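PDB 4RM7: acyl-CoA dehydrogenase from Slackia heliotrinireducens, which belongs to the acyl-CoA dehydrogenase family, whose fold has a beta domain between two helical domains in sequence, and packs here as an assembly of four chains. Local coordinates for residues R62-Y68 with L97-E101; E184-W188 with G234-L238; G245-T249 with Y362-D366; V284-L288 with D336-I340. One frame throughout, in Å; residues are numbered along the deposited sequence.

Helix 234-270 takes part in interactions 2 and 3 and borders interactions 1 and 4. Interactions 2 and 3 use it at different levels, one at its first residues and the other further along, with centres about 20 Å apart. Interaction 1 lies within the N-terminal helical domain, yet its centre is only about 18 Å from that of interaction 2, and Gln98 touches helix 234-270 as well. Interaction 4 stands apart, at about 46 Å between centres from interaction 2 and 25 Å from interaction 3, across the chain's centre from interactions 1 and 2. Interactions 3 and 4 share the C-terminal helical domain, and both reach the second subunit.

Interaction 1: residues R62-Y68 with L97-E101; sequences RRNHRTY and LQILE
Arg62 has Tyr68 CE2 over one face of its guanidinium, about 3.5 Å above the plane and offset toward the rim, while its edge carries Glu101 OE1 and the backbone O of Gln98. The Tyr68 ring in turn has Arg62 CG over its centre on one face and Glu101 OE1 near its plane at the edge. Ring and carboxylate are turned nearly parallel, their planes 16° apart.

Two side chains, with three donor atoms between them, converge on Glu101 OE1. Arg62 grips it side-on, NE and NH1 each 2.9 Å from OE1 in a salt bridge, and Tyr68 OH donates to the same OE1 at 2.7 Å. The NH1 bond uses the anti lone pair; NE and the hydroxyl meet OE1 out of the carboxylate plane, from opposite faces. Arg62 reaches this far because its CG sits beside the backbone N (chi1 -63°) and the chain runs extended from CG to NE. On the guanidinium's remaining nitrogen, NH2 donates to Arg66 O at 2.7 Å.

On the helix, Gln98 adds apolar cover: its CG lies 3.9 Å from Tyr68 CE2. The loop between helices 43-50 and 70-84 keeps its shape through Asn64 OD1, which accepts from Arg66 N in an Asx turn and from Thr67 N in an Asx motif.

The contact ties that loop to helix 90-103 within the N-terminal helical domain. With three donors on Glu101 OE1 and Arg113 holding OE2 by a salt bridge, the carboxylate would be expected to stay ionised, its charge answered by two arginines.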
loop_
_atom_site.group_PDB
_atom_site.type_symbol
_atom_site.label_atom_id
_atom_site.label_comp_id
_atom_site.label_asym_id
_atom_site.label_seq_id
_atom_site.Cartn_x
_atom_site.Cartn_y
_atom_site.Cartn_z
ATOM N N ARG A 62 -7.768 27.196 -31.855
ATOM C CA ARG A 62 -8.728 26.134 -32.158
ATOM C C ARG A 62 -8.683 25.794 -33.639
ATOM O O ARG A 62 -9.413 26.372 -34.437
ATOM C CB ARG A 62 -10.150 26.536 -31.760
ATOM C CG ARG A 62 -10.373 26.789 -30.265
ATOM C CD ARG A 62 -11.707 27.507 -30.015
ATOM N NE ARG A 62 -11.756 28.090 -28.674
ATOM C CZ ARG A 62 -12.316 27.511 -27.609
ATOM N NH1 ARG A 62 -12.289 28.131 -26.423
ATOM N NH2 ARG A 62 -12.904 26.317 -27.723
ATOM N N ARG A 63 -7.820 24.851 -33.996
ATOM C CA ARG A 63 -7.683 24.397 -35.372
ATOM C C ARG A 63 -9.022 24.148 -36.058
ATOM O O ARG A 63 -9.272 24.677 -37.146
ATOM C CB ARG A 63 -6.848 23.127 -35.413
ATOM C CG ARG A 63 -6.857 22.418 -36.744
ATOM C CD ARG A 63 -6.275 21.034 -36.578
ATOM N NE ARG A 63 -7.072 20.296 -35.616
ATOM C CZ ARG A 63 -8.133 19.572 -35.948
ATOM N NH1 ARG A 63 -8.487 19.476 -37.220
ATOM N NH2 ARG A 63 -8.827 18.933 -35.017
ATOM N N ASN A 64 -9.892 23.365 -35.420
ATOM C CA ASN A 64 -11.179 23.015 -36.029
ATOM C C ASN A 64 -12.241 24.107 -35.887
ATOM O O ASN A 64 -13.384 23.909 -36.303
ATOM C CB ASN A 64 -11.719 21.685 -35.456
ATOM C CG ASN A 64 -12.006 21.737 -33.948
ATOM O OD1 ASN A 64 -12.335 22.782 -33.386
ATOM N ND2 ASN A 64 -11.896 20.587 -33.296
ATOM N N HIS A 65 -11.845 25.238 -35.294
ATOM C CA HIS A 65 -12.704 26.407 -35.037
ATOM C C HIS A 65 -13.705 26.198 -33.899
ATOM O O HIS A 65 -14.475 27.104 -33.590
ATOM C CB HIS A 65 -13.465 26.828 -36.299
ATOM C CG HIS A 65 -12.594 26.983 -37.507
ATOM N ND1 HIS A 65 -11.712 28.031 -37.661
ATOM C CD2 HIS A 65 -12.475 26.225 -38.624
ATOM C CE1 HIS A 65 -11.087 27.913 -38.819
ATOM N NE2 HIS A 65 -11.530 26.825 -39.423
ATOM N N ARG A 66 -13.695 25.020 -33.278
ATOM C CA ARG A 66 -14.603 24.735 -32.166
ATOM C C ARG A 66 -13.838 24.489 -30.868
ATOM O O ARG A 66 -14.051 25.162 -29.861
ATOM C CB ARG A 66 -15.482 23.525 -32.479
ATOM C CG ARG A 66 -16.108 23.545 -33.860
ATOM C CD ARG A 66 -16.908 22.281 -34.127
ATOM N NE ARG A 66 -16.119 21.064 -33.928
ATOM C CZ ARG A 66 -15.479 20.415 -34.899
ATOM N NH1 ARG A 66 -15.527 20.870 -36.145
ATOM N NH2 ARG A 66 -14.790 19.310 -34.625
ATOM N N THR A 67 -12.939 23.516 -30.897
ATOM C CA THR A 67 -12.179 23.146 -29.711
ATOM C C THR A 67 -10.676 23.103 -29.981
ATOM O O THR A 67 -10.238 23.063 -31.132
ATOM C CB THR A 67 -12.613 21.769 -29.190
ATOM O OG1 THR A 67 -12.166 20.764 -30.106
ATOM C CG2 THR A 67 -14.126 21.692 -29.069
ATOM N N TYR A 68 -9.890 23.105 -28.912
ATOM C CA TYR A 68 -8.477 22.797 -29.027
ATOM C C TYR A 68 -8.278 21.289 -29.274
ATOM O O TYR A 68 -9.217 20.490 -29.163
ATOM C CB TYR A 68 -7.737 23.254 -27.777
ATOM C CG TYR A 68 -7.754 24.756 -27.623
ATOM C CD1 TYR A 68 -6.744 25.538 -28.175
ATOM C CD2 TYR A 68 -8.795 25.402 -26.956
ATOM C CE1 TYR A 68 -6.761 26.914 -28.055
ATOM C CE2 TYR A 68 -8.816 26.783 -26.831
ATOM C CZ TYR A 68 -7.797 27.529 -27.389
ATOM O OH TYR A 68 -7.799 28.895 -27.280
ATOM N N LEU A 97 -6.414 30.870 -21.169
ATOM C CA LEU A 97 -6.769 31.330 -22.492
ATOM C C LEU A 97 -8.127 30.789 -22.865
ATOM O O LEU A 97 -9.010 31.515 -23.315
ATOM C CB LEU A 97 -5.734 30.872 -23.512
ATOM C CG LEU A 97 -5.928 31.520 -24.879
ATOM C CD1 LEU A 97 -6.004 33.035 -24.722
ATOM C CD2 LEU A 97 -4.817 31.120 -25.836
ATOM N N GLN A 98 -8.276 29.492 -22.664
ATOM C CA GLN A 98 -9.500 28.791 -23.000
ATOM C C GLN A 98 -10.689 29.335 -22.215
ATOM O O GLN A 98 -11.740 29.626 -22.789
ATOM C CB GLN A 98 -9.322 27.306 -22.739
ATOM C CG GLN A 98 -10.405 26.452 -23.325
ATOM C CD GLN A 98 -10.010 24.998 -23.355
ATOM O OE1 GLN A 98 -8.821 24.666 -23.303
ATOM N NE2 GLN A 98 -11.003 24.117 -23.417
ATOM N N ILE A 99 -10.500 29.484 -20.904
ATOM C CA ILE A 99 -11.517 30.032 -20.014
ATOM C C ILE A 99 -11.915 31.463 -20.383
ATOM O O ILE A 99 -13.100 31.810 -20.369
ATOM C CB ILE A 99 -11.035 29.997 -18.564
ATOM C CG1 ILE A 99 -11.090 28.573 -18.035
ATOM C CG2 ILE A 99 -11.878 30.885 -17.682
ATOM C CD1 ILE A 99 -10.508 28.447 -16.655
ATOM N N LEU A 100 -10.938 32.292 -20.721
ATOM C CA LEU A 100 -11.247 33.643 -21.180
ATOM C C LEU A 100 -12.120 33.628 -22.433
ATOM O O LEU A 100 -13.116 34.346 -22.496
ATOM C CB LEU A 100 -9.977 34.446 -21.463
ATOM C CG LEU A 100 -10.343 35.857 -21.925
ATOM C CD1 LEU A 100 -11.037 36.561 -20.803
ATOM C CD2 LEU A 100 -9.152 36.659 -22.407
ATOM N N GLU A 101 -11.746 32.818 -23.425
ATOM C CA GLU A 101 -12.501 32.743 -24.677
ATOM C C GLU A 101 -13.942 32.327 -24.434
ATOM O O GLU A 101 -14.867 32.895 -25.015
ATOM C CB GLU A 101 -11.854 31.766 -25.658
ATOM C CG GLU A 101 -10.590 32.286 -26.326
ATOM C CD GLU A 101 -9.929 31.260 -27.248
ATOM O OE1 GLU A 101 -10.252 30.056 -27.172
ATOM O OE2 GLU A 101 -9.076 31.665 -28.057
#

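Interaction 2: residues E184-W188 with G234-L238; sequences EFSFW and GFSQL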
loop_
_atom_site.group_PDB
_atom_site.type_symbol
_atom_site.label_atom_id
_atom_site.label_comp_id
_atom_site.label_asym_id
_atom_site.label_seq_id
_atom_site.Cartn_x
_atom_site.Cartn_y
_atom_site.Cartn_z
ATOM N N GLU A 184 -26.353 35.846 -9.319
ATOM C CA GLU A 184 -25.991 34.993 -10.448
ATOM C C GLU A 184 -24.475 34.929 -10.699
ATOM O O GLU A 184 -23.726 35.849 -10.358
ATOM C CB GLU A 184 -26.694 35.470 -11.720
ATOM C CG GLU A 184 -26.102 36.742 -12.306
ATOM C CD GLU A 184 -26.664 37.079 -13.673
ATOM O OE1 GLU A 184 -27.374 36.226 -14.255
ATOM O OE2 GLU A 184 -26.393 38.199 -14.162
ATOM N N PHE A 185 -24.035 33.832 -11.305
ATOM C CA PHE A 185 -22.637 33.674 -11.664
ATOM C C PHE A 185 -22.175 34.748 -12.641
ATOM O O PHE A 185 -22.911 35.125 -13.551
ATOM C CB PHE A 185 -22.393 32.301 -12.269
ATOM C CG PHE A 185 -20.956 32.033 -12.560
ATOM C CD1 PHE A 185 -20.483 32.069 -13.858
ATOM C CD2 PHE A 185 -20.068 31.774 -11.527
ATOM C CE1 PHE A 185 -19.145 31.832 -14.125
ATOM C CE2 PHE A 185 -18.738 31.544 -11.787
ATOM C CZ PHE A 185 -18.272 31.571 -13.089
ATOM N N SER A 186 -20.951 35.233 -12.454
ATOM C CA SER A 186 -20.425 36.300 -13.294
ATOM C C SER A 186 -18.913 36.357 -13.245
ATOM O O SER A 186 -18.302 36.000 -12.233
ATOM C CB SER A 186 -20.991 37.643 -12.858
ATOM O OG SER A 186 -20.424 38.047 -11.626
ATOM N N PHE A 187 -18.314 36.812 -14.343
ATOM C CA PHE A 187 -16.872 37.014 -14.413
ATOM C C PHE A 187 -16.576 38.494 -14.612
ATOM O O PHE A 187 -17.284 39.181 -15.346
ATOM C CB PHE A 187 -16.248 36.199 -15.547
ATOM C CG PHE A 187 -15.639 34.887 -15.106
ATOM C CD1 PHE A 187 -14.474 34.864 -14.345
ATOM C CD2 PHE A 187 -16.212 33.675 -15.480
ATOM C CE1 PHE A 187 -13.905 33.662 -13.944
ATOM C CE2 PHE A 187 -15.647 32.465 -15.086
ATOM C CZ PHE A 187 -14.491 32.462 -14.320
ATOM N N TRP A 188 -15.517 38.974 -13.963
ATOM C CA TRP A 188 -15.124 40.374 -14.039
ATOM C C TRP A 188 -13.627 40.519 -14.283
ATOM O O TRP A 188 -12.819 39.980 -13.529
ATOM C CB TRP A 188 -15.489 41.091 -12.748
ATOM C CG TRP A 188 -16.930 41.047 -12.394
ATOM C CD1 TRP A 188 -17.611 40.004 -11.833
ATOM C CD2 TRP A 188 -17.874 42.114 -12.541
ATOM N NE1 TRP A 188 -18.931 40.357 -11.635
ATOM C CE2 TRP A 188 -19.113 41.646 -12.060
ATOM C CE3 TRP A 188 -17.793 43.419 -13.038
ATOM C CZ2 TRP A 188 -20.255 42.435 -12.068
ATOM C CZ3 TRP A 188 -18.926 44.201 -13.040
ATOM C CH2 TRP A 188 -20.142 43.708 -12.561
ATOM N N GLY A 234 -22.510 30.485 -16.337
ATOM C CA GLY A 234 -22.805 29.719 -15.139
ATOM C C GLY A 234 -21.683 28.817 -14.712
ATOM O O GLY A 234 -20.738 28.604 -15.469
ATOM N N PHE A 235 -21.796 28.283 -13.499
ATOM C CA PHE A 235 -20.783 27.397 -12.937
ATOM C C PHE A 235 -20.603 26.183 -13.824
ATOM O O PHE A 235 -19.482 25.709 -14.016
ATOM C CB PHE A 235 -21.155 26.936 -11.528
ATOM C CG PHE A 235 -21.833 27.979 -10.701
ATOM C CD1 PHE A 235 -21.134 28.670 -9.724
ATOM C CD2 PHE A 235 -23.190 28.255 -10.881
ATOM C CE1 PHE A 235 -21.773 29.631 -8.953
ATOM C CE2 PHE A 235 -23.829 29.212 -10.122
ATOM C CZ PHE A 235 -23.122 29.897 -9.158
ATOM N N SER A 236 -21.722 25.681 -14.342
ATOM C CA SER A 236 -21.740 24.516 -15.226
ATOM C C SER A 236 -20.659 24.618 -16.287
ATOM O O SER A 236 -19.857 23.701 -16.467
ATOM C CB SER A 236 -23.115 24.367 -15.892
ATOM O OG SER A 236 -23.566 25.606 -16.431
ATOM N N GLN A 237 -20.623 25.753 -16.970
ATOM C CA GLN A 237 -19.630 25.978 -18.002
ATOM C C GLN A 237 -18.207 26.057 -17.446
ATOM O O GLN A 237 -17.276 25.506 -18.032
ATOM C CB GLN A 237 -19.964 27.246 -18.778
ATOM C CG GLN A 237 -20.407 26.952 -20.196
ATOM C CD GLN A 237 -19.323 26.243 -21.002
ATOM O OE1 GLN A 237 -19.504 25.103 -21.442
ATOM N NE2 GLN A 237 -18.190 26.919 -21.196
ATOM N N LEU A 238 -18.048 26.753 -16.325
ATOM C CA LEU A 238 -16.748 26.890 -15.692
ATOM C C LEU A 238 -16.229 25.530 -15.277
ATOM O O LEU A 238 -15.077 25.175 -15.539
ATOM C CB LEU A 238 -16.838 27.814 -14.477
ATOM C CG LEU A 238 -15.550 28.003 -13.674
ATOM C CD1 LEU A 238 -14.474 28.660 -14.533
ATOM C CD2 LEU A 238 -15.826 28.829 -12.433
#
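Phe185 carries the dense part of this contact, its ring pressed against residues 234-238. The ring's CD1 lies 3.5 Å from Gly234 CA, and its CZ is 3.7 Å from Leu238 CD2. Gly234 brings its main chain right up to the ring, with no side chain between them. The CG of Phe185 is turned anti to the backbone N (chi1 -175°), which sends the ring across to the helix. Leu238 then divides its two methyl groups between two rings: CD2 serves Phe185, whereas CD1 meets the edge of Phe187, 3.8 Å from CZ and near that ring's plane.

In the acyl-CoA dehydrogenase fold this is a seam between domains, strand 184-191 of the middle beta domain lying beside the N-terminal part of helix 234-270 from the C-terminal helical domain. The axes of the two short segments approach to 8.7 Å and are inclined at 52°. Phe103 of helix 90-103 also meets Phe187 and Leu238, so the N-terminal domain borders the same buried end.

Toward solvent the packing changes character. Phe235 is exposed, and its ring is neither stacked on Phe185 nor set edge-to-face: the planes are inclined at 48° with centroids 5.0 Å apart. What it offers is a face, and Phe185 CB makes a CH-pi contact with it, 4.1 Å from the centroid of the Phe235 ring. Phe185 CD2 stands 3.6 Å above the plane of the Phe235 ring, offset toward its rim.

Interaction 3: residues G245-T249 with Y362-D366; sequences GRVFT and YQFAD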
loop_
_atom_site.group_PDB
_atom_site.type_symbol
_atom_site.label_atom_id
_atom_site.label_comp_id
_atom_site.label_asym_id
_atom_site.label_seq_id
_atom_site.Cartn_x
_atom_site.Cartn_y
_atom_site.Cartn_z
ATOM N N GLY A 245 -8.263 21.491 -17.020
ATOM C CA GLY A 245 -7.162 21.808 -16.125
ATOM C C GLY A 245 -6.626 20.568 -15.426
ATOM O O GLY A 245 -5.438 20.470 -15.144
ATOM N N ARG A 246 -7.506 19.607 -15.152
ATOM C CA ARG A 246 -7.090 18.359 -14.545
ATOM C C ARG A 246 -6.280 17.518 -15.526
ATOM O O ARG A 246 -5.294 16.893 -15.137
ATOM C CB ARG A 246 -8.294 17.570 -14.051
ATOM C CG ARG A 246 -9.019 18.270 -12.956
ATOM C CD ARG A 246 -10.045 17.423 -12.311
ATOM N NE ARG A 246 -10.824 18.246 -11.395
ATOM C CZ ARG A 246 -12.138 18.383 -11.447
ATOM N NH1 ARG A 246 -12.841 17.728 -12.359
ATOM N NH2 ARG A 246 -12.746 19.166 -10.578
ATOM N N VAL A 247 -6.675 17.512 -16.796
ATOM C CA VAL A 247 -5.914 16.760 -17.784
ATOM C C VAL A 247 -4.501 17.346 -17.914
ATOM O O VAL A 247 -3.508 16.617 -17.871
ATOM C CB VAL A 247 -6.615 16.729 -19.146
ATOM C CG1 VAL A 247 -5.838 15.842 -20.099
ATOM C CG2 VAL A 247 -8.057 16.198 -18.985
ATOM N N PHE A 248 -4.426 18.665 -18.028
ATOM C CA PHE A 248 -3.162 19.380 -18.070
ATOM C C PHE A 248 -2.274 19.053 -16.887
ATOM O O PHE A 248 -1.090 18.774 -17.053
ATOM C CB PHE A 248 -3.408 20.883 -18.115
ATOM C CG PHE A 248 -4.002 21.349 -19.397
ATOM C CD1 PHE A 248 -4.034 20.504 -20.501
ATOM C CD2 PHE A 248 -4.538 22.629 -19.507
ATOM C CE1 PHE A 248 -4.583 20.932 -21.688
ATOM C CE2 PHE A 248 -5.094 23.069 -20.698
ATOM C CZ PHE A 248 -5.126 22.223 -21.790
ATOM N N THR A 249 -2.851 19.087 -15.695
ATOM C CA THR A 249 -2.087 18.850 -14.484
ATOM C C THR A 249 -1.563 17.421 -14.431
ATOM O O THR A 249 -0.425 17.165 -14.025
ATOM C CB THR A 249 -2.933 19.149 -13.251
ATOM O OG1 THR A 249 -3.083 20.560 -13.147
ATOM C CG2 THR A 249 -2.261 18.655 -12.003
ATOM N N TYR A 362 0.609 18.412 -7.019
ATOM C CA TYR A 362 -0.447 18.005 -7.918
ATOM C C TYR A 362 -1.610 17.281 -7.209
ATOM O O TYR A 362 -2.722 17.242 -7.712
ATOM C CB TYR A 362 0.153 17.133 -9.015
ATOM C CG TYR A 362 1.066 17.901 -9.949
ATOM C CD1 TYR A 362 0.822 19.241 -10.248
ATOM C CD2 TYR A 362 2.174 17.297 -10.520
ATOM C CE1 TYR A 362 1.649 19.944 -11.104
ATOM C CE2 TYR A 362 3.004 17.991 -11.382
ATOM C CZ TYR A 362 2.737 19.308 -11.675
ATOM O OH TYR A 362 3.567 19.990 -12.530
ATOM N N GLN A 363 -1.369 16.735 -6.027
ATOM C CA GLN A 363 -2.445 16.094 -5.282
ATOM C C GLN A 363 -3.443 17.099 -4.713
ATOM O O GLN A 363 -4.514 16.692 -4.277
ATOM C CB GLN A 363 -1.882 15.237 -4.165
ATOM C CG GLN A 363 -1.148 14.001 -4.666
ATOM C CD GLN A 363 -0.722 13.087 -3.523
ATOM O OE1 GLN A 363 0.461 12.817 -3.339
ATOM N NE2 GLN A 363 -1.691 12.611 -2.750
ATOM N N PHE A 364 -3.089 18.393 -4.716
ATOM C CA PHE A 364 -4.005 19.487 -4.315
ATOM C C PHE A 364 -4.573 20.286 -5.475
ATOM O O PHE A 364 -5.647 20.874 -5.369
ATOM C CB PHE A 364 -3.319 20.496 -3.398
ATOM C CG PHE A 364 -2.808 19.908 -2.146
ATOM C CD1 PHE A 364 -3.675 19.564 -1.134
ATOM C CD2 PHE A 364 -1.458 19.699 -1.969
ATOM C CE1 PHE A 364 -3.199 19.026 0.034
ATOM C CE2 PHE A 364 -0.984 19.160 -0.805
ATOM C CZ PHE A 364 -1.848 18.823 0.195
ATOM N N ALA A 365 -3.831 20.339 -6.567
ATOM C CA ALA A 365 -4.206 21.187 -7.687
ATOM C C ALA A 365 -5.408 20.615 -8.403
ATOM O O ALA A 365 -5.488 19.406 -8.614
ATOM C CB ALA A 365 -3.041 21.331 -8.664
ATOM N N ASP A 366 -6.325 21.495 -8.783
ATOM C CA ASP A 366 -7.440 21.131 -9.628
ATOM C C ASP A 366 -8.253 20.041 -8.986
ATOM O O ASP A 366 -8.658 19.091 -9.652
ATOM C CB ASP A 366 -6.951 20.671 -11.004
ATOM C CG ASP A 366 -6.060 21.688 -11.672
ATOM O OD1 ASP A 366 -6.584 22.660 -12.274
ATOM O OD2 ASP A 366 -4.830 21.508 -11.589
#
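Arg246 NE donates to Asp366 O at 2.9 Å, an N-H...O angle of 150° giving a fairly straight bond. It ties helix 234-270, in the C-terminal helical domain of the acyl-CoA dehydrogenase fold, to the loop leading from helix 351-362 to helix 369-386. The carbonyl oxygen lies at the guanidinium edge, in its plane, but the donor stands above the carbonyl plane, 37° out of it, and so is off a lone pair. An extended chain from CG to NE carries the guanidinium past Asp366 CB, which packs 3.7 Å from Arg246 CG.

One turn further on, Thr249 OG1 hydrogen-bonds to Asp366 OD2 at 2.5 Å, reaching that oxygen from above the carboxylate plane. Asp366 therefore engages the helix twice, by backbone and by side chain, and its carboxylate also lies beside the backbone of Gly245. The loop has further support from Lys323 of helix 316-341, whose NZ hydrogen-bonds to the O of Tyr362 and of Ala365.

Tyr362 leans over the same turn, its hydroxyl bonded to Glu256. Thr249 O sits over the centre of one face of its ring, and Thr249 CG2 comes to 3.6 Å from Tyr362 CD1.

Interaction 4: residues V284-L288 with D336-I340; sequences VQMKL and DAMQI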
loop_
_atom_site.group_PDB
_atom_site.type_symbol
_atom_site.label_atom_id
_atom_site.label_comp_id
_atom_site.label_asym_id
_atom_site.label_seq_id
_atom_site.Cartn_x
_atom_site.Cartn_y
_atom_site.Cartn_z
ATOM N N VAL A 284 16.281 -2.869 -6.421
ATOM C CA VAL A 284 16.202 -1.879 -7.486
ATOM C C VAL A 284 15.400 -2.399 -8.696
ATOM O O VAL A 284 14.637 -1.657 -9.294
ATOM C CB VAL A 284 17.604 -1.430 -7.938
ATOM C CG1 VAL A 284 17.515 -0.525 -9.164
ATOM C CG2 VAL A 284 18.301 -0.727 -6.806
ATOM N N GLN A 285 15.570 -3.670 -9.051
ATOM C CA GLN A 285 14.831 -4.227 -10.168
ATOM C C GLN A 285 13.348 -4.126 -9.917
ATOM O O GLN A 285 12.609 -3.663 -10.764
ATOM C CB GLN A 285 15.218 -5.669 -10.419
ATOM C CG GLN A 285 16.584 -5.785 -11.011
ATOM C CD GLN A 285 16.850 -7.154 -11.565
ATOM O OE1 GLN A 285 16.592 -8.181 -10.914
ATOM N NE2 GLN A 285 17.363 -7.187 -12.784
HETATM N N MSE A 286 12.913 -4.508 -8.736
HETATM C CA MSE A 286 11.512 -4.412 -8.475
HETATM C C MSE A 286 11.011 -2.965 -8.461
HETATM O O MSE A 286 9.958 -2.663 -9.032
HETATM C CB MSE A 286 11.155 -5.074 -7.160
HETATM C CG MSE A 286 9.688 -4.795 -6.855
HETATM SE SE MSE A 286 9.537 -4.126 -5.093
HETATM C CE MSE A 286 9.656 -5.897 -4.274
ATOM N N LYS A 287 11.748 -2.074 -7.808
ATOM C CA LYS A 287 11.343 -0.671 -7.780
ATOM C C LYS A 287 11.166 -0.153 -9.210
ATOM O O LYS A 287 10.170 0.486 -9.527
ATOM C CB LYS A 287 12.356 0.180 -7.023
ATOM C CG LYS A 287 12.009 0.400 -5.559
ATOM C CD LYS A 287 12.982 1.420 -4.952
ATOM C CE LYS A 287 12.963 1.405 -3.434
ATOM N NZ LYS A 287 13.825 0.330 -2.849
ATOM N N LEU A 288 12.122 -0.491 -10.071
ATOM C CA LEU A 288 12.077 -0.126 -11.476
ATOM C C LEU A 288 10.825 -0.617 -12.204
ATOM O O LEU A 288 10.188 0.173 -12.907
ATOM C CB LEU A 288 13.331 -0.646 -12.188
ATOM C CG LEU A 288 14.570 0.202 -11.875
ATOM C CD1 LEU A 288 15.766 -0.217 -12.707
ATOM C CD2 LEU A 288 14.241 1.665 -12.108
ATOM N N ASP A 336 10.439 6.909 -5.152
ATOM C CA ASP A 336 11.223 5.709 -5.466
ATOM C C ASP A 336 12.506 6.048 -6.205
ATOM O O ASP A 336 13.552 5.427 -5.967
ATOM C CB ASP A 336 10.419 4.709 -6.303
ATOM C CG ASP A 336 9.440 3.897 -5.468
ATOM O OD1 ASP A 336 9.792 3.572 -4.315
ATOM O OD2 ASP A 336 8.317 3.600 -5.962
ATOM N N ALA A 337 12.425 7.025 -7.105
ATOM C CA ALA A 337 13.626 7.522 -7.772
ATOM C C ALA A 337 14.607 8.106 -6.760
ATOM O O ALA A 337 15.799 7.819 -6.834
ATOM C CB ALA A 337 13.279 8.557 -8.817
HETATM N N MSE A 338 14.127 8.919 -5.818
HETATM C CA MSE A 338 15.021 9.425 -4.774
HETATM C C MSE A 338 15.681 8.284 -4.032
HETATM O O MSE A 338 16.875 8.336 -3.767
HETATM C CB MSE A 338 14.292 10.291 -3.760
HETATM C CG MSE A 338 13.964 11.682 -4.221
HETATM SE SE MSE A 338 12.781 12.534 -2.932
HETATM C CE MSE A 338 14.010 12.366 -1.421
ATOM N N GLN A 339 14.909 7.253 -3.698
ATOM C CA GLN A 339 15.449 6.173 -2.882
ATOM C C GLN A 339 16.569 5.455 -3.630
ATOM O O GLN A 339 17.578 5.092 -3.034
ATOM C CB GLN A 339 14.351 5.185 -2.471
ATOM C CG GLN A 339 14.750 4.319 -1.276
ATOM C CD GLN A 339 14.852 5.130 0.013
ATOM O OE1 GLN A 339 14.355 6.257 0.080
ATOM N NE2 GLN A 339 15.488 4.558 1.044
ATOM N N ILE A 340 16.401 5.293 -4.938
ATOM C CA ILE A 340 17.421 4.692 -5.766
ATOM C C ILE A 340 18.684 5.550 -5.866
ATOM O O ILE A 340 19.784 5.006 -5.846
ATOM C CB ILE A 340 16.890 4.390 -7.184
ATOM C CG1 ILE A 340 15.891 3.232 -7.141
ATOM C CG2 ILE A 340 18.000 3.981 -8.093
ATOM C CD1 ILE A 340 15.034 3.142 -8.385
#
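Val284 opens the contact with a light touch, its CG1 4.5 Å from Ile340 CD1 where the two helices run antiparallel. The axes of the short segments of helices 282-311 and 316-341 approach to 10.7 Å at a signed crossing angle of -158°. At that spacing side chains, not backbones, do the meeting, and Val284 pairs with Ile340 at one end as Lys287 does with Asp336 at the other.

Lys287 carries most of the work through its aliphatic chain. Its CD lies 4.1 Å from Ile340 CG1, the two chains sliding past each other in opposite directions, and its CE rests 4.0 Å from Gln339 CG. The chain is extended through CE and bends at the last torsion (chi4 83°), which turns NZ aside from Asp336. That carboxylate meets methylene groups instead, Asp336 OD1 being 3.9 Å from Lys287 CD.

Leu288 starts on a bond directed away from the opposite helix, yet its CD2 comes back to 4.1 Å from Ile340 CD1, crossing that side chain at about a right angle. Ile340 meets Val284, Lys287 and Leu288, and Met291 further along helix 282-311; Leu288 and Ile340 also touch Met261 and Ala264 of helix 234-270, respectively, in this bundle of long helices.

The polar ends of Lys287 and Gln339 reach the second subunit, NZ in a salt bridge with its Glu370 and Gln339 bonding to its Arg360 and Glu370. Across the helix pair the chemistry is dispersive: Lys287 NZ and Asp336 OD1 stay 5.4 Å apart, so their opposite charges can at most attract at long range.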